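PDB 6Y0R: chitooligosaccharide oxidase, which oxidises the C1 hydroxyl of chitooligosaccharides to the corresponding lactones with its bound FAD, while reducing molecular oxygen to hydrogen peroxide. Local coordinates for residues G50-L55 / Y96-F101; N54-F59 / N338-S343; V85-K90 / N480-P485. All coordinates share one frame; numbering follows the deposited sequence.

Contact 1. Residues G50-L55 / Y96-F101; sequences GTAYNL and YTSLGF. With FAD (flavin-adenine dinucleotide), chain B.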
loop_
_atom_site.group_PDB
_atom_site.type_symbol
_atom_site.label_atom_id
_atom_site.label_comp_id
_atom_site.label_asym_id
_atom_site.label_seq_id
_atom_site.Cartn_x
_atom_site.Cartn_y
_atom_site.Cartn_z
ATOM N N GLY A 50 19.077 -1.196 7.625
ATOM C CA GLY A 50 18.974 -2.654 7.460
ATOM C C GLY A 50 18.120 -3.306 8.517
ATOM O O GLY A 50 18.173 -4.538 8.629
ATOM N N THR A 51 17.336 -2.524 9.276
ATOM C CA THR A 51 16.398 -3.057 10.278
ATOM C C THR A 51 14.995 -2.947 9.694
ATOM O O THR A 51 14.521 -1.816 9.504
ATOM C CB THR A 51 16.478 -2.348 11.626
ATOM O OG1 THR A 51 17.840 -2.437 12.065
ATOM C CG2 THR A 51 15.566 -2.999 12.635
ATOM N N ALA A 52 14.406 -4.092 9.395
ATOM C CA ALA A 52 13.073 -4.160 8.749
ATOM C C ALA A 52 12.049 -3.494 9.655
ATOM O O ALA A 52 12.150 -3.547 10.896
ATOM C CB ALA A 52 12.740 -5.579 8.432
ATOM N N TYR A 53 11.070 -2.836 9.038
ATOM C CA TYR A 53 9.965 -2.190 9.772
ATOM C C TYR A 53 9.284 -3.212 10.670
ATOM O O TYR A 53 9.049 -2.979 11.864
ATOM C CB TYR A 53 8.958 -1.657 8.746
ATOM C CG TYR A 53 7.673 -1.208 9.370
ATOM C CD1 TYR A 53 7.649 -0.092 10.177
ATOM C CD2 TYR A 53 6.483 -1.863 9.128
ATOM C CE1 TYR A 53 6.479 0.336 10.777
ATOM C CE2 TYR A 53 5.304 -1.440 9.715
ATOM C CZ TYR A 53 5.310 -0.349 10.550
ATOM O OH TYR A 53 4.153 0.124 11.108
ATOM N N ASN A 54 8.940 -4.369 10.119
ATOM C CA ASN A 54 8.244 -5.427 10.879
ATOM C C ASN A 54 9.276 -6.243 11.676
ATOM O O ASN A 54 10.087 -6.915 11.061
ATOM C CB ASN A 54 7.412 -6.372 10.005
ATOM C CG ASN A 54 6.481 -7.270 10.787
ATOM O OD1 ASN A 54 6.565 -7.358 12.029
ATOM N ND2 ASN A 54 5.531 -7.885 10.089
ATOM N N LEU A 55 9.257 -6.114 13.001
ATOM C CA LEU A 55 10.195 -6.834 13.915
ATOM C C LEU A 55 9.976 -8.344 13.832
ATOM O O LEU A 55 10.904 -9.129 14.189
ATOM C CB LEU A 55 9.957 -6.285 15.329
ATOM C CG LEU A 55 10.269 -4.791 15.469
ATOM C CD1 LEU A 55 9.905 -4.257 16.856
ATOM C CD2 LEU A 55 11.730 -4.532 15.162
ATOM N N TYR A 96 4.954 -4.967 4.876
ATOM C CA TYR A 96 4.491 -5.797 6.007
ATOM C C TYR A 96 5.279 -7.108 6.113
ATOM O O TYR A 96 5.256 -7.740 7.205
ATOM C CB TYR A 96 3.024 -6.103 5.805
ATOM C CG TYR A 96 2.061 -4.969 5.993
ATOM C CD1 TYR A 96 2.437 -3.672 6.296
ATOM C CD2 TYR A 96 0.710 -5.260 5.985
ATOM C CE1 TYR A 96 1.503 -2.676 6.559
ATOM C CE2 TYR A 96 -0.227 -4.275 6.209
ATOM C CZ TYR A 96 0.161 -2.996 6.537
ATOM O OH TYR A 96 -0.774 -1.994 6.775
ATOM N N THR A 97 5.913 -7.529 5.022
ATOM C CA THR A 97 6.650 -8.819 4.960
ATOM C C THR A 97 8.110 -8.563 4.562
ATOM O O THR A 97 8.831 -9.568 4.187
ATOM C CB THR A 97 5.871 -9.807 4.093
ATOM O OG1 THR A 97 5.808 -9.287 2.765
ATOM C CG2 THR A 97 4.512 -10.129 4.675
ATOM N N SER A 98 8.580 -7.307 4.650
ATOM C CA SER A 98 10.018 -6.955 4.506
ATOM C C SER A 98 10.482 -7.252 3.084
ATOM O O SER A 98 11.670 -7.652 2.873
ATOM C CB SER A 98 10.869 -7.664 5.547
ATOM O OG SER A 98 10.325 -7.481 6.857
ATOM N N LEU A 99 9.591 -7.063 2.100
ATOM C CA LEU A 99 9.939 -7.334 0.679
ATOM C C LEU A 99 10.950 -6.329 0.128
ATOM O O LEU A 99 11.564 -6.654 -0.919
ATOM C CB LEU A 99 8.686 -7.467 -0.180
ATOM C CG LEU A 99 7.719 -8.585 0.263
ATOM C CD1 LEU A 99 6.549 -8.728 -0.680
ATOM C CD2 LEU A 99 8.421 -9.915 0.404
ATOM N N GLY A 100 11.224 -5.203 0.790
ATOM C CA GLY A 100 12.284 -4.294 0.310
ATOM C C GLY A 100 13.662 -4.934 0.542
ATOM O O GLY A 100 14.641 -4.418 -0.044
ATOM N N PHE A 101 13.736 -5.929 1.435
ATOM C CA PHE A 101 14.947 -6.763 1.668
ATOM C C PHE A 101 14.986 -7.916 0.672
ATOM O O PHE A 101 16.069 -8.555 0.481
ATOM C CB PHE A 101 14.968 -7.334 3.082
ATOM C CG PHE A 101 15.171 -6.301 4.146
ATOM C CD1 PHE A 101 14.182 -5.373 4.419
ATOM C CD2 PHE A 101 16.380 -6.200 4.826
ATOM C CE1 PHE A 101 14.374 -4.388 5.371
ATOM C CE2 PHE A 101 16.563 -5.227 5.785
ATOM C CZ PHE A 101 15.574 -4.311 6.058
HETATM P PA FAD B . 9.311 -0.887 0.932
HETATM O O1A FAD B . 9.380 -1.964 1.936
HETATM O O2A FAD B . 10.459 0.020 0.738
HETATM O O5B FAD B . 8.936 -1.482 -0.497
HETATM C C5B FAD B . 7.716 -2.185 -0.732
HETATM C C4B FAD B . 7.853 -3.024 -1.989
HETATM O O4B FAD B . 8.055 -2.153 -3.131
HETATM C C3B FAD B . 9.037 -4.011 -2.056
HETATM O O3B FAD B . 8.737 -5.108 -2.928
HETATM C C2B FAD B . 10.134 -3.156 -2.676
HETATM O O2B FAD B . 11.210 -3.898 -3.255
HETATM C C1B FAD B . 9.343 -2.376 -3.691
HETATM N N9A FAD B . 9.916 -1.087 -4.048
HETATM C C8A FAD B . 10.024 0.004 -3.226
HETATM N N7A FAD B . 10.595 1.039 -3.831
HETATM C C5A FAD B . 10.877 0.581 -5.113
HETATM C C6A FAD B . 11.484 1.195 -6.225
HETATM N N6A FAD B . 11.883 2.469 -6.193
HETATM N N1A FAD B . 11.655 0.460 -7.359
HETATM C C2A FAD B . 11.251 -0.826 -7.328
HETATM N N3A FAD B . 10.644 -1.502 -6.348
HETATM C C4A FAD B . 10.486 -0.739 -5.249
HETATM N N1 FAD B . -1.164 1.274 2.208
HETATM C C2 FAD B . -2.212 1.893 1.643
HETATM O O2 FAD B . -2.568 1.611 0.442
HETATM N N3 FAD B . -2.880 2.858 2.341
HETATM C C4 FAD B . -2.547 3.242 3.630
HETATM O O4 FAD B . -3.187 4.138 4.206
HETATM C C4X FAD B . -1.438 2.612 4.245
HETATM N N5 FAD B . -1.053 2.999 5.463
HETATM C C5X FAD B . 0.108 2.459 5.971
HETATM C C6 FAD B . 0.585 2.907 7.232
HETATM C C7 FAD B . 1.736 2.373 7.787
HETATM C C7M FAD B . 2.224 2.833 9.146
HETATM C C8 FAD B . 2.503 1.387 7.040
HETATM C C8M FAD B . 3.835 0.842 7.518
HETATM C C9 FAD B . 1.989 0.926 5.810
HETATM C C9A FAD B . 0.803 1.442 5.270
HETATM N N10 FAD B . 0.330 1.002 4.021
HETATM C C10 FAD B . -0.795 1.601 3.443
HETATM C "C1'" FAD B . 0.999 -0.066 3.273
HETATM C "C2'" FAD B . 2.012 0.503 2.277
HETATM O "O2'" FAD B . 1.348 1.039 1.131
HETATM C "C3'" FAD B . 2.937 -0.615 1.870
HETATM O "O3'" FAD B . 3.581 -1.062 3.084
HETATM C "C4'" FAD B . 3.946 -0.116 0.834
HETATM O "O4'" FAD B . 4.402 -1.183 -0.017
HETATM C "C5'" FAD B . 5.110 0.516 1.542
HETATM O "O5'" FAD B . 5.988 1.174 0.609
HETATM P P FAD B . 7.467 1.477 1.092
HETATM O O1P FAD B . 8.185 2.165 -0.009
HETATM O O2P FAD B . 7.494 2.111 2.434
HETATM O O3P FAD B . 8.011 -0.028 1.345
HETATM O O HOH W 1 9.188 -5.070 7.339
#
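The carboxamide of Asn54 meets the backbone of Tyr96 through one nearly straight hydrogen bond, ND2 of Asn54 lying 2.9 Å from O of Tyr96 with an N-H...O angle of 173°. With CG anti to the backbone N (chi1 -168°), the carboxamide of Asn54 is set off toward this carbonyl, whose oxygen sits in the amide plane; the same ND2 also donates to Phe339 O. A water makes the second polar link: it accepts from Asn54 N and donates to Ser98 OG at 2.7 Å, while that hydroxyl is also hydrogen-bonded to Leu57 O.

Segment 96-101, in the loop after strand 87-90, belongs to the PCMH-type FAD-binding region; segment 50-55 lies in the loop between helix 44-50 and strand 63-65, and both line the cofactor. The Tyr53 ring approaches the flavin methyl group, with CE2 of Tyr53 3.5 Å from FAD C8M, and Tyr96 CE1 comes to 3.7 Å from FAD C9. Tyr96 OH is hydrogen-bonded to Gln406. Further along, Gly100 CA and Leu99 CB pack against the ribose of the adenosine half.

At the far end the Phe101 ring lies against the backbone of Gly50, Thr51 and Ala52. Gly50 O stands at the ring edge, near its plane, 3.3 Å from CE2 of Phe101. The methyl group of Ala52 fills the angle between this ring and the serine, its CB 3.7 Å from CE1 of Phe101 and 3.5 Å from OG of Ser98.

Contact 2. Residues N54-F59 / N338-S343; sequences NLRLPF and NFYASS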
loop_
_atom_site.group_PDB
_atom_site.type_symbol
_atom_site.label_atom_id
_atom_site.label_comp_id
_atom_site.label_asym_id
_atom_site.label_seq_id
_atom_site.Cartn_x
_atom_site.Cartn_y
_atom_site.Cartn_z
ATOM N N ASN A 54 8.940 -4.369 10.119
ATOM C CA ASN A 54 8.244 -5.427 10.879
ATOM C C ASN A 54 9.276 -6.243 11.676
ATOM O O ASN A 54 10.087 -6.915 11.061
ATOM C CB ASN A 54 7.412 -6.372 10.005
ATOM C CG ASN A 54 6.481 -7.270 10.787
ATOM O OD1 ASN A 54 6.565 -7.358 12.029
ATOM N ND2 ASN A 54 5.531 -7.885 10.089
ATOM N N LEU A 55 9.257 -6.114 13.001
ATOM C CA LEU A 55 10.195 -6.834 13.915
ATOM C C LEU A 55 9.976 -8.344 13.832
ATOM O O LEU A 55 10.904 -9.129 14.189
ATOM C CB LEU A 55 9.957 -6.285 15.329
ATOM C CG LEU A 55 10.269 -4.791 15.469
ATOM C CD1 LEU A 55 9.905 -4.257 16.856
ATOM C CD2 LEU A 55 11.730 -4.532 15.162
ATOM N N ARG A 56 8.832 -8.790 13.321
ATOM C CA ARG A 56 8.604 -10.236 13.104
ATOM C C ARG A 56 9.474 -10.783 11.962
ATOM O O ARG A 56 9.687 -12.018 11.926
ATOM C CB ARG A 56 7.127 -10.501 12.816
ATOM C CG ARG A 56 6.747 -11.971 12.867
ATOM C CD ARG A 56 5.282 -12.176 12.652
ATOM N NE ARG A 56 4.842 -11.876 11.272
ATOM C CZ ARG A 56 4.936 -12.709 10.256
ATOM N NH1 ARG A 56 4.470 -12.344 9.069
ATOM N NH2 ARG A 56 5.539 -13.888 10.385
ATOM N N LEU A 57 9.924 -9.947 11.029
ATOM C CA LEU A 57 10.576 -10.370 9.758
ATOM C C LEU A 57 11.804 -9.524 9.446
ATOM O O LEU A 57 11.940 -8.843 8.408
ATOM C CB LEU A 57 9.529 -10.329 8.647
ATOM C CG LEU A 57 8.418 -11.361 8.737
ATOM C CD1 LEU A 57 7.393 -11.126 7.634
ATOM C CD2 LEU A 57 8.946 -12.770 8.608
ATOM N N PRO A 58 12.845 -9.661 10.308
ATOM C CA PRO A 58 14.150 -9.115 9.979
ATOM C C PRO A 58 14.864 -9.975 8.927
ATOM O O PRO A 58 14.639 -11.205 8.859
ATOM C CB PRO A 58 14.891 -9.222 11.341
ATOM C CG PRO A 58 14.307 -10.455 11.921
ATOM C CD PRO A 58 12.815 -10.393 11.585
ATOM N N PHE A 59 15.673 -9.333 8.100
ATOM C CA PHE A 59 16.496 -9.993 7.058
ATOM C C PHE A 59 17.847 -9.292 6.999
ATOM O O PHE A 59 17.978 -8.131 7.422
ATOM C CB PHE A 59 15.796 -10.042 5.697
ATOM C CG PHE A 59 14.571 -10.908 5.651
ATOM C CD1 PHE A 59 14.668 -12.293 5.769
ATOM C CD2 PHE A 59 13.290 -10.366 5.497
ATOM C CE1 PHE A 59 13.549 -13.094 5.788
ATOM C CE2 PHE A 59 12.170 -11.185 5.520
ATOM C CZ PHE A 59 12.285 -12.549 5.638
ATOM N N ASN A 338 5.433 -5.126 15.398
ATOM C CA ASN A 338 5.698 -6.588 15.476
ATOM C C ASN A 338 4.377 -7.300 15.207
ATOM O O ASN A 338 3.539 -7.349 16.085
ATOM C CB ASN A 338 6.285 -6.951 16.848
ATOM C CG ASN A 338 6.814 -8.359 16.926
ATOM O OD1 ASN A 338 6.729 -9.144 15.987
ATOM N ND2 ASN A 338 7.331 -8.717 18.099
ATOM N N PHE A 339 4.130 -7.688 13.961
ATOM C CA PHE A 339 2.750 -8.028 13.536
ATOM C C PHE A 339 2.699 -9.006 12.375
ATOM O O PHE A 339 3.694 -9.327 11.727
ATOM C CB PHE A 339 2.036 -6.730 13.185
ATOM C CG PHE A 339 2.544 -6.097 11.923
ATOM C CD1 PHE A 339 3.700 -5.346 11.917
ATOM C CD2 PHE A 339 1.832 -6.220 10.736
ATOM C CE1 PHE A 339 4.159 -4.699 10.778
ATOM C CE2 PHE A 339 2.279 -5.547 9.593
ATOM C CZ PHE A 339 3.455 -4.831 9.604
ATOM N N TYR A 340 1.503 -9.520 12.180
ATOM C CA TYR A 340 1.094 -10.300 11.008
ATOM C C TYR A 340 -0.181 -9.652 10.452
ATOM O O TYR A 340 -0.966 -9.087 11.186
ATOM C CB TYR A 340 0.844 -11.749 11.394
ATOM C CG TYR A 340 0.254 -12.576 10.292
ATOM C CD1 TYR A 340 0.906 -12.739 9.076
ATOM C CD2 TYR A 340 -1.006 -13.141 10.425
ATOM C CE1 TYR A 340 0.346 -13.466 8.047
ATOM C CE2 TYR A 340 -1.563 -13.901 9.420
ATOM C CZ TYR A 340 -0.909 -14.034 8.205
ATOM O OH TYR A 340 -1.484 -14.781 7.221
ATOM N N ALA A 341 -0.291 -9.633 9.135
ATOM C CA ALA A 341 -1.441 -9.021 8.446
ATOM C C ALA A 341 -1.832 -9.869 7.266
ATOM O O ALA A 341 -1.060 -10.704 6.754
ATOM C CB ALA A 341 -1.088 -7.620 8.008
ATOM N N SER A 342 -3.047 -9.620 6.801
ATOM C CA SER A 342 -3.549 -10.208 5.543
ATOM C C SER A 342 -4.573 -9.222 4.989
ATOM O O SER A 342 -4.741 -8.160 5.572
ATOM C CB SER A 342 -4.181 -11.564 5.794
ATOM O OG SER A 342 -4.515 -12.230 4.614
ATOM N N SER A 343 -5.157 -9.573 3.868
ATOM C CA SER A 343 -6.113 -8.672 3.189
ATOM C C SER A 343 -7.092 -9.501 2.387
ATOM O O SER A 343 -6.861 -10.725 2.133
ATOM C CB SER A 343 -5.423 -7.624 2.320
ATOM O OG SER A 343 -4.691 -8.217 1.237
#
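Leu55 and Asn338 bring their CA atoms within 4.8 Å where a type I beta turn, Asn54 to Leu57, abuts the outermost strand 338-346 of the seven-stranded antiparallel sheet. Asn54 OD1 accepts from Arg56 N, closing an Asx turn, and from Phe339 N at 3.1 Å; the two donors come from opposite faces of the carboxamide plane. Phe339 O is likewise held twice, by ND2 of Asn54 at 2.9 Å and by NE of Arg56 at 2.8 Å, again from opposite faces of its carbonyl plane.

The carboxamide also stacks on the Phe339 ring, the planes 9° apart and ND2 of Asn54 over the ring centre, 3.5 Å above its plane. Arg56 runs beside Tyr340 in the same direction, its guanidinium almost perpendicular to the phenol ring, with NH1 of Arg56 3.6 Å from CD1 of Tyr340 at the ring edge. NH1 is further hydrogen-bonded to Ser450, and Tyr340 OH to Asp449.

The Asn54 carboxamide thus pairs with both the N-H and the C=O of Phe339 at the sheet edge, in the manner of a neighbouring strand's peptide groups, and the adjacent arginine charge probably polarises the Phe339 carbonyl further.

Contact 3. Residues V85-K90 / N480-P485; sequences VAISAK and NLFRNP. With FAD (flavin-adenine dinucleotide), chain B.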
loop_
_atom_site.group_PDB
_atom_site.type_symbol
_atom_site.label_atom_id
_atom_site.label_comp_id
_atom_site.label_asym_id
_atom_site.label_seq_id
_atom_site.Cartn_x
_atom_site.Cartn_y
_atom_site.Cartn_z
ATOM N N VAL A 85 23.492 -11.664 -8.148
ATOM C CA VAL A 85 22.814 -11.545 -6.818
ATOM C C VAL A 85 21.433 -10.904 -7.037
ATOM O O VAL A 85 21.309 -9.955 -7.817
ATOM C CB VAL A 85 23.629 -10.809 -5.742
ATOM C CG1 VAL A 85 25.062 -11.337 -5.673
ATOM C CG2 VAL A 85 23.615 -9.309 -5.933
ATOM N N ALA A 86 20.433 -11.440 -6.353
ATOM C CA ALA A 86 19.066 -10.876 -6.333
ATOM C C ALA A 86 19.175 -9.445 -5.810
ATOM O O ALA A 86 19.960 -9.198 -4.901
ATOM C CB ALA A 86 18.131 -11.727 -5.505
ATOM N N ILE A 87 18.360 -8.577 -6.378
ATOM C CA ILE A 87 18.375 -7.119 -6.108
ATOM C C ILE A 87 16.968 -6.750 -5.641
ATOM O O ILE A 87 16.028 -7.103 -6.344
ATOM C CB ILE A 87 18.769 -6.303 -7.339
ATOM C CG1 ILE A 87 20.111 -6.792 -7.922
ATOM C CG2 ILE A 87 18.790 -4.811 -6.990
ATOM C CD1 ILE A 87 20.404 -6.238 -9.252
ATOM N N SER A 88 16.904 -5.966 -4.574
ATOM C CA SER A 88 15.642 -5.435 -4.004
ATOM C C SER A 88 15.851 -3.960 -3.702
ATOM O O SER A 88 16.878 -3.621 -3.053
ATOM C CB SER A 88 15.265 -6.181 -2.768
ATOM O OG SER A 88 14.952 -7.540 -3.062
ATOM N N ALA A 89 14.933 -3.133 -4.155
ATOM C CA ALA A 89 14.926 -1.699 -3.811
ATOM C C ALA A 89 14.077 -1.522 -2.547
ATOM O O ALA A 89 12.989 -2.130 -2.460
ATOM C CB ALA A 89 14.407 -0.856 -4.921
ATOM N N LYS A 90 14.533 -0.653 -1.647
ATOM C CA LYS A 90 13.784 -0.287 -0.415
ATOM C C LYS A 90 13.626 1.240 -0.450
ATOM O O LYS A 90 14.661 1.952 -0.409
ATOM C CB LYS A 90 14.433 -0.838 0.852
ATOM C CG LYS A 90 13.651 -0.602 2.135
ATOM C CD LYS A 90 13.983 -1.553 3.246
ATOM C CE LYS A 90 14.117 -0.915 4.613
ATOM N NZ LYS A 90 15.274 -0.010 4.792
ATOM N N ASN A 480 15.387 -12.718 -13.744
ATOM C CA ASN A 480 14.635 -12.690 -12.464
ATOM C C ASN A 480 15.569 -12.296 -11.311
ATOM O O ASN A 480 15.569 -12.922 -10.250
ATOM C CB ASN A 480 13.879 -13.987 -12.223
ATOM C CG ASN A 480 12.781 -13.784 -11.219
ATOM O OD1 ASN A 480 12.395 -12.631 -10.965
ATOM N ND2 ASN A 480 12.247 -14.882 -10.698
ATOM N N LEU A 481 16.317 -11.195 -11.467
ATOM C CA LEU A 481 17.135 -10.633 -10.372
ATOM C C LEU A 481 16.239 -9.874 -9.387
ATOM O O LEU A 481 16.554 -9.893 -8.204
ATOM C CB LEU A 481 18.171 -9.702 -10.997
ATOM C CG LEU A 481 19.200 -10.385 -11.894
ATOM C CD1 LEU A 481 20.005 -9.307 -12.582
ATOM C CD2 LEU A 481 20.087 -11.318 -11.081
ATOM N N PHE A 482 15.143 -9.275 -9.867
ATOM C CA PHE A 482 14.224 -8.458 -9.016
ATOM C C PHE A 482 13.098 -9.364 -8.553
ATOM O O PHE A 482 11.960 -9.259 -9.038
ATOM C CB PHE A 482 13.731 -7.196 -9.734
ATOM C CG PHE A 482 14.842 -6.184 -9.836
ATOM C CD1 PHE A 482 15.793 -6.313 -10.825
ATOM C CD2 PHE A 482 14.912 -5.095 -8.985
ATOM C CE1 PHE A 482 16.846 -5.412 -10.906
ATOM C CE2 PHE A 482 15.974 -4.203 -9.060
ATOM C CZ PHE A 482 16.946 -4.370 -10.018
ATOM N N ARG A 483 13.436 -10.205 -7.595
ATOM C CA ARG A 483 12.537 -11.302 -7.169
ATOM C C ARG A 483 12.332 -11.283 -5.658
ATOM O O ARG A 483 13.169 -10.760 -4.890
ATOM C CB ARG A 483 13.056 -12.666 -7.639
ATOM C CG ARG A 483 14.323 -13.143 -6.954
ATOM C CD ARG A 483 14.688 -14.520 -7.452
ATOM N NE ARG A 483 15.892 -14.996 -6.797
ATOM C CZ ARG A 483 17.136 -14.907 -7.275
ATOM N NH1 ARG A 483 18.133 -15.449 -6.580
ATOM N NH2 ARG A 483 17.383 -14.358 -8.446
ATOM N N ASN A 484 11.233 -11.888 -5.254
ATOM C CA ASN A 484 10.927 -12.221 -3.849
ATOM C C ASN A 484 10.006 -13.438 -3.906
ATOM O O ASN A 484 9.590 -13.855 -4.985
ATOM C CB ASN A 484 10.374 -11.003 -3.093
ATOM C CG ASN A 484 8.983 -10.599 -3.553
ATOM O OD1 ASN A 484 8.068 -11.425 -3.584
ATOM N ND2 ASN A 484 8.770 -9.312 -3.820
ATOM N N PRO A 485 9.696 -14.094 -2.770
ATOM C CA PRO A 485 8.954 -15.347 -2.858
ATOM C C PRO A 485 7.581 -15.224 -3.542
ATOM O O PRO A 485 7.087 -16.269 -4.015
ATOM C CB PRO A 485 8.823 -15.783 -1.390
ATOM C CG PRO A 485 10.072 -15.177 -0.739
ATOM C CD PRO A 485 10.203 -13.809 -1.416
HETATM P PA FAD B . 9.311 -0.887 0.932
HETATM O O1A FAD B . 9.380 -1.964 1.936
HETATM O O2A FAD B . 10.459 0.020 0.738
HETATM O O5B FAD B . 8.936 -1.482 -0.497
HETATM C C5B FAD B . 7.716 -2.185 -0.732
HETATM C C4B FAD B . 7.853 -3.024 -1.989
HETATM O O4B FAD B . 8.055 -2.153 -3.131
HETATM C C3B FAD B . 9.037 -4.011 -2.056
HETATM O O3B FAD B . 8.737 -5.108 -2.928
HETATM C C2B FAD B . 10.134 -3.156 -2.676
HETATM O O2B FAD B . 11.210 -3.898 -3.255
HETATM C C1B FAD B . 9.343 -2.376 -3.691
HETATM N N9A FAD B . 9.916 -1.087 -4.048
HETATM C C8A FAD B . 10.024 0.004 -3.226
HETATM N N7A FAD B . 10.595 1.039 -3.831
HETATM C C5A FAD B . 10.877 0.581 -5.113
HETATM C C6A FAD B . 11.484 1.195 -6.225
HETATM N N6A FAD B . 11.883 2.469 -6.193
HETATM N N1A FAD B . 11.655 0.460 -7.359
HETATM C C2A FAD B . 11.251 -0.826 -7.328
HETATM N N3A FAD B . 10.644 -1.502 -6.348
HETATM C C4A FAD B . 10.486 -0.739 -5.249
HETATM N N1 FAD B . -1.164 1.274 2.208
HETATM C C2 FAD B . -2.212 1.893 1.643
HETATM O O2 FAD B . -2.568 1.611 0.442
HETATM N N3 FAD B . -2.880 2.858 2.341
HETATM C C4 FAD B . -2.547 3.242 3.630
HETATM O O4 FAD B . -3.187 4.138 4.206
HETATM C C4X FAD B . -1.438 2.612 4.245
HETATM N N5 FAD B . -1.053 2.999 5.463
HETATM C C5X FAD B . 0.108 2.459 5.971
HETATM C C6 FAD B . 0.585 2.907 7.232
HETATM C C7 FAD B . 1.736 2.373 7.787
HETATM C C7M FAD B . 2.224 2.833 9.146
HETATM C C8 FAD B . 2.503 1.387 7.040
HETATM C C8M FAD B . 3.835 0.842 7.518
HETATM C C9 FAD B . 1.989 0.926 5.810
HETATM C C9A FAD B . 0.803 1.442 5.270
HETATM N N10 FAD B . 0.330 1.002 4.021
HETATM C C10 FAD B . -0.795 1.601 3.443
HETATM C "C1'" FAD B . 0.999 -0.066 3.273
HETATM C "C2'" FAD B . 2.012 0.503 2.277
HETATM O "O2'" FAD B . 1.348 1.039 1.131
HETATM C "C3'" FAD B . 2.937 -0.615 1.870
HETATM O "O3'" FAD B . 3.581 -1.062 3.084
HETATM C "C4'" FAD B . 3.946 -0.116 0.834
HETATM O "O4'" FAD B . 4.402 -1.183 -0.017
HETATM C "C5'" FAD B . 5.110 0.516 1.542
HETATM O "O5'" FAD B . 5.988 1.174 0.609
HETATM P P FAD B . 7.467 1.477 1.092
HETATM O O1P FAD B . 8.185 2.165 -0.009
HETATM O O2P FAD B . 7.494 2.111 2.434
HETATM O O3P FAD B . 8.011 -0.028 1.345
HETATM O O HOH W 2 13.786 -8.105 -5.158
#
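Ile87 lies over one face of the Phe482 ring, the two side chains crossing obliquely. Its CB stands 4.0 Å from the ring centroid of Phe482, 21° off the normal and displaced toward the rim, a CH-pi contact. The CG2 branch, anti to the backbone N, touches the same rim, 3.5 Å from CE2 of Phe482. A second flat group is covered by Ala86, whose CB sits 3.8 Å above the guanidinium plane of Arg483, over its centre. That plane is steadied by NH2 of Arg483, which donates to Asn480 O at 2.9 Å, the acceptor lying in the guanidinium plane.

Between these two packings, Ile87 N donates to Leu481 O at 2.9 Å, from above the carbonyl plane. Phe482 is the centre of an inverse gamma turn, and its CA-H points almost straight at Ile87 O. One water donates to Ile87 O and Arg483 O and accepts from Ser88 OG, a hydroxyl also hydrogen-bonded to His107.

Strand 87-90 is an outer strand of the small mixed sheet, paired on its other flank with 108-111, and the loop after helix 466-476 covers it here. The strand then reaches the cofactor, Ala89 O accepting from the ribose hydroxyl O2B of FAD at 2.6 Å. The berberine-like C-terminal region is thus docked on the PCMH-type FAD-binding domain beside the adenosine site.

In the fold
From the N terminus, the loop after helix 44-50 enters contact 1, which closes a short loop of 40 residues by meeting the stretch that follows strand 87-90. The same loop continues into contact 2, which spans a much longer interval to the edge strand of the seven-stranded sheet; the two start from the same stretch, sharing Asn54 and Leu55, and run to different ends. Contact 3 starts from strand 87-90, inside both loops, and ends near the C terminus, so it crosses the other two. Contacts 1 and 3 touch through Gly100 and Phe101 and both border FAD. Together the three join the FAD-binding domain to the large sheet and to the C-terminal region.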